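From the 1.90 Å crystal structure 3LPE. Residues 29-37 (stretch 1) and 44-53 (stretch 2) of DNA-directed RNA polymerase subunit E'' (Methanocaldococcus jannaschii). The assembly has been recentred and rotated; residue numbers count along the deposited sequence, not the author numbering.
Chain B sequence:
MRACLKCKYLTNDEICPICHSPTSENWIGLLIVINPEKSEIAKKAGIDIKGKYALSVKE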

# COMPACT_ATOMS: atom_id res chain seq x y z
N GLY B 29 -2.23 -1.79 9.46
CA GLY B 29 -2.52 -1.71 8.05
C GLY B 29 -1.42 -0.95 7.36
O GLY B 29 -0.75 -0.16 8.00
N LEU B 30 -1.24 -1.17 6.06
CA LEU B 30 -0.18 -0.52 5.31
C LEU B 30 -0.68 -0.07 3.94
O LEU B 30 -1.23 -0.87 3.17
CB LEU B 30 1.03 -1.45 5.16
CG LEU B 30 2.16 -1.01 4.23
CD1 LEU B 30 2.73 0.32 4.70
CD2 LEU B 30 3.26 -2.08 4.22
N LEU B 31 -0.51 1.21 3.65
CA LEU B 31 -0.82 1.76 2.32
C LEU B 31 0.41 2.50 1.84
O LEU B 31 0.81 3.51 2.44
CB LEU B 31 -2.02 2.71 2.38
CG LEU B 31 -2.31 3.52 1.09
CD1 LEU B 31 -2.41 2.63 -0.14
CD2 LEU B 31 -3.57 4.37 1.22
N ILE B 32 1.03 2.00 0.78
CA ILE B 32 2.22 2.63 0.25
C ILE B 32 1.79 3.39 -0.98
O ILE B 32 1.34 2.79 -1.95
CB ILE B 32 3.28 1.61 -0.18
CG1 ILE B 32 3.72 0.76 1.01
CG2 ILE B 32 4.48 2.31 -0.80
CD1 ILE B 32 4.73 -0.30 0.63
N VAL B 33 1.92 4.72 -0.92
CA VAL B 33 1.59 5.54 -2.06
C VAL B 33 2.84 5.91 -2.82
O VAL B 33 3.70 6.66 -2.33
CB VAL B 33 0.85 6.81 -1.62
CG1 VAL B 33 0.50 7.67 -2.85
CG2 VAL B 33 -0.40 6.41 -0.84
N ILE B 34 2.96 5.39 -4.03
CA ILE B 34 4.13 5.65 -4.85
C ILE B 34 3.91 6.90 -5.70
O ILE B 34 4.80 7.73 -5.86
CB ILE B 34 4.44 4.44 -5.74
CG1 ILE B 34 4.72 3.21 -4.86
CG2 ILE B 34 5.62 4.72 -6.62
CD1 ILE B 34 4.82 1.92 -5.64
N ASN B 35 2.70 7.03 -6.25
CA ASN B 35 2.35 8.18 -7.08
C ASN B 35 0.99 8.74 -6.69
O ASN B 35 -0.04 8.29 -7.19
CB ASN B 35 2.37 7.82 -8.57
CG ASN B 35 2.12 9.04 -9.47
OD1 ASN B 35 1.57 10.05 -9.04
ND2 ASN B 35 2.55 8.95 -10.73
N PRO B 36 0.99 9.75 -5.80
CA PRO B 36 -0.24 10.34 -5.25
C PRO B 36 -1.10 10.91 -6.36
O PRO B 36 -2.33 10.76 -6.34
CB PRO B 36 0.28 11.47 -4.34
CG PRO B 36 1.72 11.25 -4.18
CD PRO B 36 2.20 10.45 -5.36
N GLU B 37 -0.46 11.56 -7.32
CA GLU B 37 -1.20 12.21 -8.40
C GLU B 37 -2.02 11.21 -9.22
O GLU B 37 -3.12 11.53 -9.68
CB GLU B 37 -0.25 12.99 -9.32
CG GLU B 37 0.38 14.23 -8.67
CD GLU B 37 1.48 13.90 -7.66
OE1 GLU B 37 1.64 14.68 -6.69
OE2 GLU B 37 2.17 12.88 -7.82
N LYS B 44 -8.77 8.53 -2.28
CA LYS B 44 -9.82 8.11 -1.35
C LYS B 44 -9.32 8.14 0.08
O LYS B 44 -10.10 8.34 1.01
CB LYS B 44 -10.33 6.70 -1.70
CG LYS B 44 -11.06 6.60 -3.03
CD LYS B 44 -12.39 7.34 -3.01
CE LYS B 44 -13.17 7.07 -4.29
NZ LYS B 44 -14.51 7.74 -4.30
N ALA B 45 -8.01 7.94 0.26
CA ALA B 45 -7.43 7.94 1.61
C ALA B 45 -7.04 9.34 2.09
O ALA B 45 -6.57 9.49 3.22
CB ALA B 45 -6.23 6.98 1.69
N GLY B 46 -7.26 10.35 1.25
CA GLY B 46 -6.86 11.72 1.55
C GLY B 46 -5.36 11.92 1.58
O GLY B 46 -4.86 12.77 2.31
N ILE B 47 -4.63 11.14 0.80
CA ILE B 47 -3.18 11.24 0.78
C ILE B 47 -2.72 11.96 -0.48
O ILE B 47 -3.06 11.56 -1.58
CB ILE B 47 -2.54 9.84 0.79
CG1 ILE B 47 -2.86 9.12 2.11
CG2 ILE B 47 -1.05 9.95 0.56
CD1 ILE B 47 -2.49 7.65 2.12
N ASP B 48 -1.93 13.03 -0.34
CA ASP B 48 -1.45 13.73 -1.52
C ASP B 48 0.07 13.85 -1.59
O ASP B 48 0.60 14.56 -2.46
CB ASP B 48 -2.11 15.11 -1.64
CG ASP B 48 -1.74 16.02 -0.50
OD1 ASP B 48 -1.16 15.53 0.49
OD2 ASP B 48 -2.03 17.23 -0.59
N ILE B 49 0.77 13.15 -0.69
CA ILE B 49 2.22 13.08 -0.79
C ILE B 49 2.73 11.64 -0.67
O ILE B 49 2.24 10.87 0.17
CB ILE B 49 2.95 14.06 0.18
CG1 ILE B 49 4.47 13.95 0.04
CG2 ILE B 49 2.55 13.84 1.62
CD1 ILE B 49 5.24 15.10 0.72
N LYS B 50 3.69 11.29 -1.52
CA LYS B 50 4.19 9.91 -1.54
C LYS B 50 4.77 9.48 -0.20
O LYS B 50 5.32 10.28 0.55
CB LYS B 50 5.20 9.68 -2.66
CG LYS B 50 6.59 10.13 -2.34
CD LYS B 50 7.52 9.88 -3.52
CE LYS B 50 7.74 8.39 -3.73
NZ LYS B 50 8.82 8.15 -4.73
N GLY B 51 4.64 8.19 0.10
CA GLY B 51 5.15 7.66 1.34
C GLY B 51 4.39 6.41 1.74
O GLY B 51 3.53 5.93 1.03
N LYS B 52 4.70 5.90 2.91
CA LYS B 52 3.98 4.76 3.42
C LYS B 52 3.14 5.26 4.58
O LYS B 52 3.59 6.08 5.36
CB LYS B 52 4.99 3.69 3.87
CG LYS B 52 6.06 3.40 2.81
CD LYS B 52 7.33 2.81 3.43
CE LYS B 52 7.37 1.30 3.29
NZ LYS B 52 7.79 0.93 1.91
N TYR B 53 1.92 4.73 4.69
CA TYR B 53 0.96 5.14 5.70
C TYR B 53 0.31 3.93 6.37
O TYR B 53 0.06 2.90 5.73
CB TYR B 53 -0.16 5.96 5.06
CG TYR B 53 0.33 7.24 4.43
CD1 TYR B 53 0.22 8.45 5.10
CD2 TYR B 53 0.90 7.24 3.16
CE1 TYR B 53 0.67 9.64 4.51
CE2 TYR B 53 1.36 8.42 2.58
CZ TYR B 53 1.24 9.61 3.27
OH TYR B 53 1.69 10.78 2.69

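Leu-31, Val-33 and Pro-36 carry most of what stretch 1 contributes to this contact, and the first two do so as members of an antiparallel β-ladder. Leu-31 pairs with Tyr-53 through two hydrogen bonds, Leu-31 N to Tyr-53 O at 2.7 Å and Tyr-53 N to Leu-31 O at 2.8 Å. Two residues on, Val-33 N donates to Gly-51 O at 2.8 Å and Gly-51 N returns a bond to Val-33 O at 3.0 Å. Between these pairs, Ile-32 and Lys-52 face each other without hydrogen bonds, their CA atoms just 4.2 Å apart.

Strand alternation sends the side chains of Leu-31, Val-33 and Tyr-53 to one face of the sheet. There Ile-47 completes an apolar cluster: its CD1 lies 3.6 Å from Leu-31 CD2 and 3.8 Å from Val-33 CG2. Ala-45 CB also meets Leu-31 CD2, at 3.8 Å. Leucine, in its t rotamer, is long enough to reach these neighbours, while β-branched valine suits an extended backbone and packs close to the sheet. Tyr-53 combines an apolar ring with a polar end, its OH donating to Ile-49 O at 2.6 Å and so bracing the approach to its own strand. Gly-51 fits its place because its backbone angles would jam a CB against the preceding carbonyl.

On the other face, the aliphatic Ile-32 accompanies Lys-52, whose NZ comes within 3.5 Å of Ile-32 CD1, a contact of van der Waals character.

Beyond the ladder, Pro-36 continues the contact by packing its ring against backbone. Its CB lies 3.6 Å from Asp-48 O, and its CG approaches Lys-50 N to 3.3 Å. A compact, rigid ring suits such a surface, which it meets through carbon atoms alone.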